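Local coordinates for protein ketosynthase (PDB 6KXD) that forms part of the ishigamide ketosynthase/chain length factor of a highly reducing type II polyketide synthase, and may have 3-oxoacyl-[acyl-carrier-protein] synthase activity, at residues V252-T257 against R274-R279; T19-G24 against E239-A244; Y31-A36 against C65-F70; A94-L99 against I163-K168. One frame throughout, in Å; residues are numbered along the deposited sequence.

Contact 1 of 4, residues V252-T257 against R274-R279; sequences VLSVET and RRALRR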
loop_
_atom_site.group_PDB
_atom_site.type_symbol
_atom_site.label_atom_id
_atom_site.label_comp_id
_atom_site.label_asym_id
_atom_site.label_seq_id
_atom_site.Cartn_x
_atom_site.Cartn_y
_atom_site.Cartn_z
ATOM N N VAL B 252 -18.150 -2.893 12.863
ATOM C CA VAL B 252 -17.987 -2.255 11.582
ATOM C C VAL B 252 -19.044 -2.818 10.629
ATOM O O VAL B 252 -18.933 -3.936 10.154
ATOM C CB VAL B 252 -16.569 -2.451 11.015
ATOM C CG1 VAL B 252 -16.455 -1.765 9.673
ATOM C CG2 VAL B 252 -15.483 -1.968 11.965
ATOM N N LEU B 253 -20.101 -2.030 10.394
ATOM C CA LEU B 253 -21.227 -2.442 9.600
ATOM C C LEU B 253 -20.946 -2.278 8.106
ATOM O O LEU B 253 -21.438 -3.021 7.286
ATOM C CB LEU B 253 -22.432 -1.598 10.021
ATOM C CG LEU B 253 -22.874 -1.756 11.467
ATOM C CD1 LEU B 253 -24.272 -1.197 11.612
ATOM C CD2 LEU B 253 -22.844 -3.205 11.913
ATOM N N SER B 254 -20.255 -1.213 7.724
ATOM C CA SER B 254 -19.932 -1.023 6.346
ATOM C C SER B 254 -18.785 -0.011 6.230
ATOM O O SER B 254 -18.575 0.835 7.087
ATOM C CB SER B 254 -21.101 -0.523 5.569
ATOM O OG SER B 254 -21.429 0.754 6.048
ATOM N N VAL B 255 -18.040 -0.189 5.159
ATOM C CA VAL B 255 -17.041 0.763 4.714
ATOM C C VAL B 255 -17.202 0.866 3.212
ATOM O O VAL B 255 -17.154 -0.129 2.483
ATOM C CB VAL B 255 -15.613 0.328 5.077
ATOM C CG1 VAL B 255 -14.591 1.302 4.514
ATOM C CG2 VAL B 255 -15.442 0.159 6.556
ATOM N N GLU B 256 -17.456 2.089 2.760
ATOM C CA GLU B 256 -17.680 2.325 1.398
ATOM C C GLU B 256 -16.730 3.442 0.964
ATOM O O GLU B 256 -16.325 4.299 1.764
ATOM C CB GLU B 256 -19.147 2.699 1.134
ATOM C CG GLU B 256 -20.114 1.540 1.316
ATOM C CD GLU B 256 -19.924 0.350 0.372
ATOM O OE1 GLU B 256 -19.969 -0.801 0.856
ATOM O OE2 GLU B 256 -19.751 0.589 -0.836
ATOM N N THR B 257 -16.400 3.381 -0.317
ATOM C CA THR B 257 -15.463 4.294 -0.900
ATOM C C THR B 257 -15.926 4.678 -2.289
ATOM O O THR B 257 -16.634 3.932 -2.970
ATOM C CB THR B 257 -14.068 3.679 -1.059
ATOM O OG1 THR B 257 -14.255 2.539 -1.887
ATOM C CG2 THR B 257 -13.401 3.237 0.223
ATOM N N ARG B 274 -24.471 7.511 1.662
ATOM C CA ARG B 274 -25.798 6.864 1.486
ATOM C C ARG B 274 -25.632 5.379 1.199
ATOM O O ARG B 274 -26.370 4.543 1.759
ATOM C CB ARG B 274 -26.590 7.529 0.360
ATOM C CG ARG B 274 -27.165 8.850 0.812
ATOM C CD ARG B 274 -28.222 9.384 -0.136
ATOM N NE ARG B 274 -28.538 10.742 0.277
ATOM C CZ ARG B 274 -29.241 11.089 1.357
ATOM N NH1 ARG B 274 -29.936 10.202 2.053
ATOM N NH2 ARG B 274 -29.243 12.354 1.733
ATOM N N ARG B 275 -24.612 5.031 0.394
ATOM C CA ARG B 275 -24.298 3.670 0.127
ATOM C C ARG B 275 -23.864 2.980 1.427
ATOM O O ARG B 275 -24.316 1.895 1.682
ATOM C CB ARG B 275 -23.209 3.505 -0.940
ATOM C CG ARG B 275 -23.055 2.084 -1.470
ATOM C CD ARG B 275 -22.157 2.015 -2.709
ATOM N NE ARG B 275 -22.787 1.358 -3.862
ATOM C CZ ARG B 275 -23.538 1.972 -4.792
ATOM N NH1 ARG B 275 -23.775 3.273 -4.724
ATOM N NH2 ARG B 275 -24.058 1.280 -5.792
ATOM N N ALA B 276 -22.998 3.618 2.219
ATOM C CA ALA B 276 -22.523 3.009 3.459
ATOM C C ALA B 276 -23.710 2.751 4.408
ATOM O O ALA B 276 -23.828 1.703 5.074
ATOM C CB ALA B 276 -21.471 3.866 4.093
ATOM N N LEU B 277 -24.614 3.709 4.481
ATOM C CA LEU B 277 -25.765 3.552 5.369
ATOM C C LEU B 277 -26.691 2.438 4.865
ATOM O O LEU B 277 -27.101 1.549 5.649
ATOM C CB LEU B 277 -26.469 4.895 5.474
ATOM C CG LEU B 277 -25.758 5.959 6.308
ATOM C CD1 LEU B 277 -26.374 7.317 6.034
ATOM C CD2 LEU B 277 -25.811 5.663 7.803
ATOM N N ARG B 278 -26.990 2.443 3.570
ATOM C CA ARG B 278 -27.785 1.354 2.970
ATOM C C ARG B 278 -27.147 0.002 3.318
ATOM O O ARG B 278 -27.806 -0.910 3.876
ATOM C CB ARG B 278 -27.925 1.574 1.459
ATOM C CG ARG B 278 -28.506 0.382 0.706
ATOM C CD ARG B 278 -29.079 0.731 -0.659
ATOM N NE ARG B 278 -28.341 1.797 -1.337
ATOM C CZ ARG B 278 -27.401 1.613 -2.264
ATOM N NH1 ARG B 278 -27.013 0.391 -2.595
ATOM N NH2 ARG B 278 -26.855 2.662 -2.858
ATOM N N ARG B 279 -25.848 -0.135 3.053
ATOM C CA ARG B 279 -25.169 -1.428 3.221
ATOM C C ARG B 279 -25.120 -1.851 4.692
ATOM O O ARG B 279 -25.102 -3.018 5.003
ATOM C CB ARG B 279 -23.787 -1.399 2.566
ATOM C CG ARG B 279 -23.853 -1.424 1.040
ATOM C CD ARG B 279 -22.634 -2.048 0.383
ATOM N NE ARG B 279 -22.845 -3.407 -0.110
ATOM C CZ ARG B 279 -21.866 -4.262 -0.419
ATOM N NH1 ARG B 279 -20.609 -3.966 -0.134
ATOM N NH2 ARG B 279 -22.142 -5.408 -1.020
#
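Glu256 and Ala276 mark the point where strand 252-257 and helix 274-279 come nearest each other, their CA atoms 5.3 Å apart. The two short axes pass within 7.2 Å and run in nearly opposed senses, at 151°. Ser254 and Glu256, alternate residues of the strand, both direct their side chains at the helix. From Ser254 the hydroxyl donates a hydrogen bond of 2.8 Å, OG to Ala276 O, reaching that carbonyl from a point tilted out of its plane. Glu256 is the larger contributor. Its chain lies over the small Ala276, with CG 3.5 Å from Ala276 CA, and it bends at chi2 (-63°), which turns CD away from a fully extended course. The carboxylate then sits among the arginine stems: Glu256 OE1 is 3.0 Å from Arg279 CD, and Glu256 OE2 is 3.4 Å from Arg275 CD. A salt bridge of 3.4 Å, its hydrogen bond weak, links Arg279 NH1 to Glu256 OE1, which lies in the plane of the guanidinium at its edge, although the carboxylate plane itself stands almost perpendicular to that group. The charge of Arg275 is farther off and can offer at most a longer-range attraction. Two nearby cations would probably stabilise the ionised form of this buried acid. At Leu253 and Ser254 the strand carries a classic beta bulge opposite Val370 of neighbouring strand 365-373. Helix 180-193 meets Val252 and Val255 from the strand's other side, so strand 250-259 lies between it and helix 265-280, consistent with a layered thiolase-type fold; Gln104 of the neighbouring subunit also packs on Glu256.

Contact 2 of 4, residues T19-G24 against E239-A244; sequences TPVITG and EQAEAA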
loop_
_atom_site.group_PDB
_atom_site.type_symbol
_atom_site.label_atom_id
_atom_site.label_comp_id
_atom_site.label_asym_id
_atom_site.label_seq_id
_atom_site.Cartn_x
_atom_site.Cartn_y
_atom_site.Cartn_z
ATOM N N THR B 19 -19.239 -10.344 11.249
ATOM C CA THR B 19 -19.119 -8.882 11.299
ATOM C C THR B 19 -17.875 -8.533 12.107
ATOM O O THR B 19 -17.654 -9.036 13.211
ATOM C CB THR B 19 -20.349 -8.172 11.882
ATOM O OG1 THR B 19 -21.432 -8.285 10.956
ATOM C CG2 THR B 19 -20.088 -6.709 12.160
ATOM N N PRO B 20 -16.991 -7.665 11.580
ATOM C CA PRO B 20 -15.835 -7.254 12.367
ATOM C C PRO B 20 -16.250 -6.317 13.502
ATOM O O PRO B 20 -17.146 -5.486 13.347
ATOM C CB PRO B 20 -14.897 -6.619 11.338
ATOM C CG PRO B 20 -15.785 -6.191 10.207
ATOM C CD PRO B 20 -17.007 -7.097 10.223
ATOM N N VAL B 21 -15.568 -6.479 14.626
ATOM C CA VAL B 21 -15.743 -5.709 15.768
ATOM C C VAL B 21 -14.392 -5.152 16.154
ATOM O O VAL B 21 -13.385 -5.845 16.083
ATOM C CB VAL B 21 -16.395 -6.493 16.924
ATOM C CG1 VAL B 21 -17.824 -6.861 16.551
ATOM C CG2 VAL B 21 -15.631 -7.729 17.335
ATOM N N ILE B 22 -14.424 -3.894 16.586
ATOM C CA ILE B 22 -13.305 -3.327 17.202
ATOM C C ILE B 22 -13.363 -3.661 18.694
ATOM O O ILE B 22 -14.332 -3.292 19.350
ATOM C CB ILE B 22 -13.304 -1.821 16.996
ATOM C CG1 ILE B 22 -13.196 -1.462 15.513
ATOM C CG2 ILE B 22 -12.217 -1.222 17.839
ATOM C CD1 ILE B 22 -13.337 0.039 15.271
ATOM N N THR B 23 -12.297 -4.263 19.218
ATOM C CA THR B 23 -12.266 -4.694 20.645
ATOM C C THR B 23 -11.200 -3.947 21.418
ATOM O O THR B 23 -11.049 -4.155 22.628
ATOM C CB THR B 23 -12.070 -6.207 20.731
ATOM O OG1 THR B 23 -10.759 -6.426 20.215
ATOM C CG2 THR B 23 -13.115 -6.955 19.941
ATOM N N GLY B 24 -10.531 -2.995 20.762
ATOM C CA GLY B 24 -9.535 -2.224 21.421
ATOM C C GLY B 24 -9.006 -1.143 20.490
ATOM O O GLY B 24 -9.141 -1.277 19.287
ATOM N N GLU B 239 -11.601 -7.940 15.432
ATOM C CA GLU B 239 -11.853 -9.389 15.540
ATOM C C GLU B 239 -13.192 -9.691 14.871
ATOM O O GLU B 239 -13.939 -8.773 14.524
ATOM C CB GLU B 239 -11.898 -9.813 17.012
ATOM C CG GLU B 239 -10.844 -9.165 17.854
ATOM C CD GLU B 239 -10.673 -9.823 19.200
ATOM O OE1 GLU B 239 -10.509 -9.102 20.185
ATOM O OE2 GLU B 239 -10.709 -11.090 19.227
ATOM N N GLN B 240 -13.465 -10.978 14.667
ATOM C CA GLN B 240 -14.753 -11.444 14.185
ATOM C C GLN B 240 -15.670 -11.501 15.402
ATOM O O GLN B 240 -15.231 -11.893 16.512
ATOM C CB GLN B 240 -14.599 -12.798 13.490
ATOM C CG GLN B 240 -13.519 -12.824 12.425
ATOM C CD GLN B 240 -14.086 -12.746 11.034
ATOM O OE1 GLN B 240 -14.580 -11.709 10.576
ATOM N NE2 GLN B 240 -14.005 -13.870 10.349
ATOM N N ALA B 241 -16.909 -11.049 15.228
ATOM C CA ALA B 241 -17.778 -10.840 16.391
ATOM C C ALA B 241 -17.919 -12.174 17.155
ATOM O O ALA B 241 -17.664 -12.229 18.364
ATOM C CB ALA B 241 -19.099 -10.273 15.926
ATOM N N GLU B 242 -18.134 -13.254 16.406
ATOM C CA GLU B 242 -18.259 -14.629 16.965
ATOM C C GLU B 242 -17.089 -14.922 17.909
ATOM O O GLU B 242 -17.288 -15.337 19.069
ATOM C CB GLU B 242 -18.222 -15.724 15.894
ATOM C CG GLU B 242 -19.062 -15.440 14.667
ATOM C CD GLU B 242 -18.314 -14.721 13.558
ATOM O OE1 GLU B 242 -17.270 -15.240 13.094
ATOM O OE2 GLU B 242 -18.770 -13.632 13.174
ATOM N N ALA B 243 -15.875 -14.688 17.400
ATOM C CA ALA B 243 -14.684 -15.222 18.002
ATOM C C ALA B 243 -14.049 -14.211 18.959
ATOM O O ALA B 243 -13.018 -14.487 19.535
ATOM C CB ALA B 243 -13.737 -15.639 16.902
ATOM N N ALA B 244 -14.672 -13.043 19.136
ATOM C CA ALA B 244 -14.020 -11.946 19.834
ATOM C C ALA B 244 -13.648 -12.385 21.249
ATOM O O ALA B 244 -14.503 -12.842 21.985
ATOM C CB ALA B 244 -14.900 -10.727 19.856
#
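Val21 lays its CG1 methyl on Ala241, 3.7 Å from CB, while its CG2 methyl reaches Ala244 CB at 4.0 Å. With chi1 at -66°, CG1 stands beside the backbone N and CG2 between that nitrogen and the carbonyl carbon, and each branch meets a different alanine of the turn. Thr23, two residues on, supplies the polar half of the contact: its hydroxyl donates to Glu239, OG1 to OE1 at 2.7 Å, using the anti lone pair of that oxygen. The Glu239 chain is extended beyond CG and crosses Thr23 at about a right angle, so that its aliphatic part also lies against the threonine methyl. The other oxygen, OE2, accepts from the backbone N of Glu245. An alanine in place of Glu239 would probably leave the Thr23 hydroxyl and the Glu245 amide without these acceptors and open a gap beside the threonine methyl. Beneath the side chains, Val21 and Glu239 form an antiparallel hydrogen-bonded pair, with N to O distances of 2.8 Å in both directions. Pro20 and Gln240 follow as a non-hydrogen-bonded pair, and Ala241 N bonds to Thr19 O at 2.9 Å, where the type I turn from Ala241 to Ala244 begins. Strand 20-29 thus lies between strands 229-240 and 250-259, antiparallel to both, a pattern consistent with the thiolase-type fold of ketoacyl synthases.

Contact 3 of 4, residues Y31-A36 against C65-F70; sequences YGIGRA and CTVPGF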
loop_
_atom_site.group_PDB
_atom_site.type_symbol
_atom_site.label_atom_id
_atom_site.label_comp_id
_atom_site.label_asym_id
_atom_site.label_seq_id
_atom_site.Cartn_x
_atom_site.Cartn_y
_atom_site.Cartn_z
ATOM N N TYR B 31 -3.101 15.110 21.414
ATOM C CA TYR B 31 -3.577 15.074 22.779
ATOM C C TYR B 31 -2.572 14.448 23.730
ATOM O O TYR B 31 -2.684 14.682 24.904
ATOM C CB TYR B 31 -4.881 14.303 22.887
ATOM C CG TYR B 31 -6.028 15.068 22.286
ATOM C CD1 TYR B 31 -6.186 16.410 22.593
ATOM C CD2 TYR B 31 -6.956 14.472 21.454
ATOM C CE1 TYR B 31 -7.224 17.149 22.066
ATOM C CE2 TYR B 31 -8.017 15.199 20.928
ATOM C CZ TYR B 31 -8.145 16.547 21.235
ATOM O OH TYR B 31 -9.149 17.339 20.742
ATOM N N GLY B 32 -1.628 13.663 23.207
ATOM C CA GLY B 32 -0.635 13.046 24.030
ATOM C C GLY B 32 -0.411 11.614 23.641
ATOM O O GLY B 32 -0.851 11.151 22.593
ATOM N N ILE B 33 0.289 10.885 24.501
ATOM C CA ILE B 33 0.530 9.517 24.230
ATOM C C ILE B 33 -0.519 8.662 24.920
ATOM O O ILE B 33 -0.594 8.629 26.124
ATOM C CB ILE B 33 1.937 9.133 24.686
ATOM C CG1 ILE B 33 2.974 10.032 24.025
ATOM C CG2 ILE B 33 2.152 7.655 24.409
ATOM C CD1 ILE B 33 4.373 9.802 24.487
ATOM N N GLY B 34 -1.250 7.876 24.145
ATOM C CA GLY B 34 -2.071 6.888 24.686
ATOM C C GLY B 34 -3.513 7.199 24.450
ATOM O O GLY B 34 -3.859 8.374 24.234
ATOM N N ARG B 35 -4.309 6.125 24.463
ATOM C CA ARG B 35 -5.734 6.120 24.339
ATOM C C ARG B 35 -6.339 7.089 25.364
ATOM O O ARG B 35 -7.248 7.831 25.032
ATOM C CB ARG B 35 -6.248 4.691 24.534
ATOM C CG ARG B 35 -7.713 4.555 24.911
ATOM C CD ARG B 35 -8.179 3.105 24.946
ATOM N NE ARG B 35 -7.139 2.196 25.410
ATOM C CZ ARG B 35 -6.765 2.024 26.679
ATOM N NH1 ARG B 35 -7.497 2.493 27.680
ATOM N NH2 ARG B 35 -5.636 1.387 26.935
ATOM N N ALA B 36 -5.848 7.042 26.606
ATOM C CA ALA B 36 -6.450 7.839 27.704
ATOM C C ALA B 36 -6.334 9.327 27.375
ATOM O O ALA B 36 -7.311 10.079 27.509
ATOM C CB ALA B 36 -5.784 7.519 29.020
ATOM N N CYS B 65 0.312 20.858 15.540
ATOM C CA CYS B 65 -0.293 19.963 16.457
ATOM C C CYS B 65 0.555 18.694 16.516
ATOM O O CYS B 65 0.212 17.658 15.924
ATOM C CB CYS B 65 -1.736 19.656 16.083
ATOM S SG CYS B 65 -2.762 21.142 15.952
ATOM N N THR B 66 1.682 18.807 17.215
ATOM C CA THR B 66 2.568 17.691 17.413
ATOM C C THR B 66 2.082 16.912 18.637
ATOM O O THR B 66 1.311 17.413 19.487
ATOM C CB THR B 66 4.025 18.152 17.608
ATOM O OG1 THR B 66 3.950 19.278 18.470
ATOM C CG2 THR B 66 4.746 18.524 16.330
ATOM N N VAL B 67 2.579 15.684 18.739
ATOM C CA VAL B 67 2.387 14.878 19.918
ATOM C C VAL B 67 3.233 15.498 21.032
ATOM O O VAL B 67 4.430 15.527 20.905
ATOM C CB VAL B 67 2.795 13.412 19.697
ATOM C CG1 VAL B 67 2.512 12.589 20.916
ATOM C CG2 VAL B 67 2.075 12.796 18.518
ATOM N N PRO B 68 2.638 15.987 22.129
ATOM C CA PRO B 68 3.411 16.615 23.201
ATOM C C PRO B 68 4.194 15.535 23.967
ATOM O O PRO B 68 3.665 14.432 24.206
ATOM C CB PRO B 68 2.330 17.223 24.080
ATOM C CG PRO B 68 1.191 16.233 23.948
ATOM C CD PRO B 68 1.209 15.868 22.467
ATOM N N GLY B 69 5.439 15.850 24.307
ATOM C CA GLY B 69 6.245 14.997 25.176
ATOM C C GLY B 69 6.673 13.722 24.468
ATOM O O GLY B 69 6.831 12.686 25.099
ATOM N N PHE B 70 6.815 13.779 23.141
ATOM C CA PHE B 70 7.103 12.564 22.392
ATOM C C PHE B 70 8.578 12.524 22.013
ATOM O O PHE B 70 8.994 13.287 21.191
ATOM C CB PHE B 70 6.284 12.438 21.108
ATOM C CG PHE B 70 6.418 11.075 20.482
ATOM C CD1 PHE B 70 5.734 9.993 21.004
ATOM C CD2 PHE B 70 7.247 10.859 19.399
ATOM C CE1 PHE B 70 5.848 8.731 20.441
ATOM C CE2 PHE B 70 7.382 9.592 18.847
ATOM C CZ PHE B 70 6.686 8.528 19.372
#
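Ile33 meets Phe70 through a pair of torsions: chi1 of -56° sets the isoleucine CG1 beside its backbone N, anti to the carbonyl carbon, and chi2 of 176° carries CD1 on in an extended line. On the other side, chi1 of -170° swings the Phe70 CG anti to its own backbone N. The result is that Ile33 CD1 arrives at the edge of the ring, near its plane, 3.7 Å from Phe70 CD1, the two side chains crossing at about a right angle. The same methyl lies 3.8 Å from Gly69 O, and one carbon back, Ile33 CG1 rests 4.1 Å from Val67 CG1. An alanine in place of Ile33 would probably open a gap between the Phe70 edge and the Val67 methyl, since the branch that fills it is lost. Farther along, the ring of Pro68 lies against bare backbone, with its CD atom 3.7 Å from Gly32 N and its CG atom the same distance from Gly32 CA. A side chain at Gly32 would be jammed against the carbonyl oxygen of Tyr31, and it is over this glycine that the proline fits. The contact is apolar across the two segments, but Val67 N is hydrogen-bonded to Glu231 OE2, while Val93 of helix 86-99 touches both Ile33 and Phe70. Residues 67-70 make a type II beta turn with Gly69, at positive phi, in its third position. Opposite the turn, strand 32-33 returns antiparallel to strand 20-29 in a tight hairpin, and Gly34 then stands at the N-cap of helix 35-44.

Contact 4 of 4, residues A94-L99 against I163-K168; sequences ASDGLL and IRHDLK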
loop_
_atom_site.group_PDB
_atom_site.type_symbol
_atom_site.label_atom_id
_atom_site.label_comp_id
_atom_site.label_asym_id
_atom_site.label_seq_id
_atom_site.Cartn_x
_atom_site.Cartn_y
_atom_site.Cartn_z
ATOM N N ALA B 94 1.999 3.348 19.399
ATOM C CA ALA B 94 0.592 3.063 19.372
ATOM C C ALA B 94 0.353 1.557 19.517
ATOM O O ALA B 94 -0.625 1.134 20.155
ATOM C CB ALA B 94 -0.037 3.606 18.117
ATOM N N SER B 95 1.221 0.737 18.891
ATOM C CA SER B 95 1.056 -0.708 18.906
ATOM C C SER B 95 1.134 -1.222 20.340
ATOM O O SER B 95 0.452 -2.166 20.644
ATOM C CB SER B 95 2.009 -1.454 18.004
ATOM O OG SER B 95 3.341 -1.424 18.448
ATOM N N ASP B 96 2.053 -0.661 21.110
ATOM C CA ASP B 96 2.222 -1.019 22.509
ATOM C C ASP B 96 0.957 -0.700 23.311
ATOM O O ASP B 96 0.527 -1.525 24.123
ATOM C CB ASP B 96 3.398 -0.276 23.121
ATOM C CG ASP B 96 4.740 -0.903 22.784
ATOM O OD1 ASP B 96 4.770 -1.809 21.927
ATOM O OD2 ASP B 96 5.738 -0.431 23.360
ATOM N N GLY B 97 0.364 0.471 23.065
ATOM C CA GLY B 97 -0.903 0.868 23.725
ATOM C C GLY B 97 -2.014 -0.101 23.385
ATOM O O GLY B 97 -2.905 -0.365 24.189
ATOM N N LEU B 98 -1.986 -0.642 22.162
ATOM C CA LEU B 98 -3.020 -1.510 21.719
ATOM C C LEU B 98 -2.859 -2.904 22.323
ATOM O O LEU B 98 -3.811 -3.443 22.803
ATOM C CB LEU B 98 -3.031 -1.593 20.204
ATOM C CG LEU B 98 -4.224 -2.332 19.631
ATOM C CD1 LEU B 98 -5.485 -1.530 19.916
ATOM C CD2 LEU B 98 -4.019 -2.570 18.147
ATOM N N LEU B 99 -1.648 -3.460 22.263
ATOM C CA LEU B 99 -1.445 -4.867 22.588
ATOM C C LEU B 99 -1.065 -5.101 24.058
ATOM O O LEU B 99 -1.197 -6.226 24.527
ATOM C CB LEU B 99 -0.358 -5.428 21.684
ATOM C CG LEU B 99 -0.665 -5.317 20.202
ATOM C CD1 LEU B 99 0.481 -5.916 19.430
ATOM C CD2 LEU B 99 -1.996 -5.992 19.871
ATOM N N ILE B 163 7.840 -6.859 13.774
ATOM C CA ILE B 163 9.115 -7.279 14.393
ATOM C C ILE B 163 8.945 -7.134 15.896
ATOM O O ILE B 163 9.247 -8.041 16.639
ATOM C CB ILE B 163 10.312 -6.468 13.884
ATOM C CG1 ILE B 163 10.612 -6.850 12.431
ATOM C CG2 ILE B 163 11.551 -6.605 14.778
ATOM C CD1 ILE B 163 11.462 -5.832 11.742
ATOM N N ARG B 164 8.411 -5.976 16.298
ATOM C CA ARG B 164 8.281 -5.622 17.690
ATOM C C ARG B 164 7.409 -6.638 18.455
ATOM O O ARG B 164 7.759 -6.979 19.546
ATOM C CB ARG B 164 7.710 -4.218 17.836
ATOM C CG ARG B 164 7.656 -3.746 19.279
ATOM C CD ARG B 164 7.277 -2.291 19.336
ATOM N NE ARG B 164 7.321 -1.768 20.684
ATOM C CZ ARG B 164 8.412 -1.369 21.268
ATOM N NH1 ARG B 164 9.570 -1.547 20.649
ATOM N NH2 ARG B 164 8.361 -0.866 22.481
ATOM N N HIS B 165 6.293 -7.102 17.875
ATOM C CA HIS B 165 5.310 -7.911 18.570
ATOM C C HIS B 165 5.258 -9.334 18.034
ATOM O O HIS B 165 4.260 -10.044 18.273
ATOM C CB HIS B 165 3.941 -7.259 18.482
ATOM C CG HIS B 165 3.946 -5.958 19.183
ATOM N ND1 HIS B 165 4.073 -5.859 20.582
ATOM C CD2 HIS B 165 3.885 -4.707 18.704
ATOM C CE1 HIS B 165 4.092 -4.591 20.911
ATOM N NE2 HIS B 165 4.006 -3.849 19.759
ATOM N N ASP B 166 6.262 -9.688 17.225
ATOM C CA ASP B 166 6.340 -10.982 16.614
ATOM C C ASP B 166 5.036 -11.332 15.903
ATOM O O ASP B 166 4.372 -12.362 16.198
ATOM C CB ASP B 166 6.728 -12.040 17.657
ATOM C CG ASP B 166 7.401 -13.244 17.020
ATOM O OD1 ASP B 166 7.473 -13.277 15.783
ATOM O OD2 ASP B 166 7.844 -14.132 17.761
ATOM N N LEU B 167 4.663 -10.509 14.908
ATOM C CA LEU B 167 3.480 -10.751 14.151
ATOM C C LEU B 167 3.847 -11.290 12.768
ATOM O O LEU B 167 4.036 -10.548 11.789
ATOM C CB LEU B 167 2.660 -9.459 14.079
ATOM C CG LEU B 167 2.327 -8.821 15.426
ATOM C CD1 LEU B 167 1.657 -7.477 15.248
ATOM C CD2 LEU B 167 1.415 -9.704 16.269
ATOM N N LYS B 168 3.839 -12.626 12.646
ATOM C CA LYS B 168 4.180 -13.270 11.398
ATOM C C LYS B 168 3.014 -13.333 10.409
ATOM O O LYS B 168 3.162 -13.839 9.308
ATOM C CB LYS B 168 4.702 -14.680 11.683
ATOM C CG LYS B 168 5.999 -14.711 12.468
ATOM C CD LYS B 168 6.485 -16.133 12.714
ATOM C CE LYS B 168 7.081 -16.312 14.090
ATOM N NZ LYS B 168 8.227 -15.411 14.293
#
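Arg164 grips the carboxylate of Asp96 side-on with two nitrogens: NE bonds to Asp96 OD1 at 2.8 Å, and NH2 to Asp96 OD2 at 2.8 Å. Both bonds are close to straight and both oxygens lie in the guanidinium plane, while the carboxylate is turned only 26° from it. The next polar link is His165, whose NE2-H points to Ser95 OG at 2.8 Å, nearly within the ring plane. Ser95 OG is also hydrogen-bonded to Leu92 O, so the hydroxyl relays from histidine to the helix backbone. At the edge of the ring, Asp96 OD1 lies 3.0 Å from His165 CE1. The faces are covered from both sides: Leu99 CD1 makes a CH-pi contact over one, 3.7 Å from the His165 centroid, and Arg164 CG lies over the opposite one. Beyond the last turn, the chain leaves helix 156-165 at Asp166 in a Schellman motif, and Lys168 O accepts a bond from Arg279 of the neighbouring subunit. With the ring clamped on both faces and NE2 serving as donor, the histidine is probably restrained from turning, and Arg164 probably offsets much of the influence of the adjacent carboxylate on the ring.

In the fold
Followed from the N terminus, the chain opens contact 2 with strand 20-29 and closes it only at residues 239-244, a loop that holds two smaller ones. Contact 3 opens at residues 31-36, just after that strand, and closes at 65-70. Contact 4 then opens on helix 86-99 and closes at the end of helix 156-165. These two lie in series and do not cross. Contact 1 comes last, a short strand-to-helix loop beyond contact 2. Neighbouring strands join contacts 1 and 2 through the probable hydrogen bond from Val252 N to Pro20 O, and Gly24 packs on Leu98, bringing contact 4 beside contact 2. Contact 1 lies across the chain's centre from contact 3.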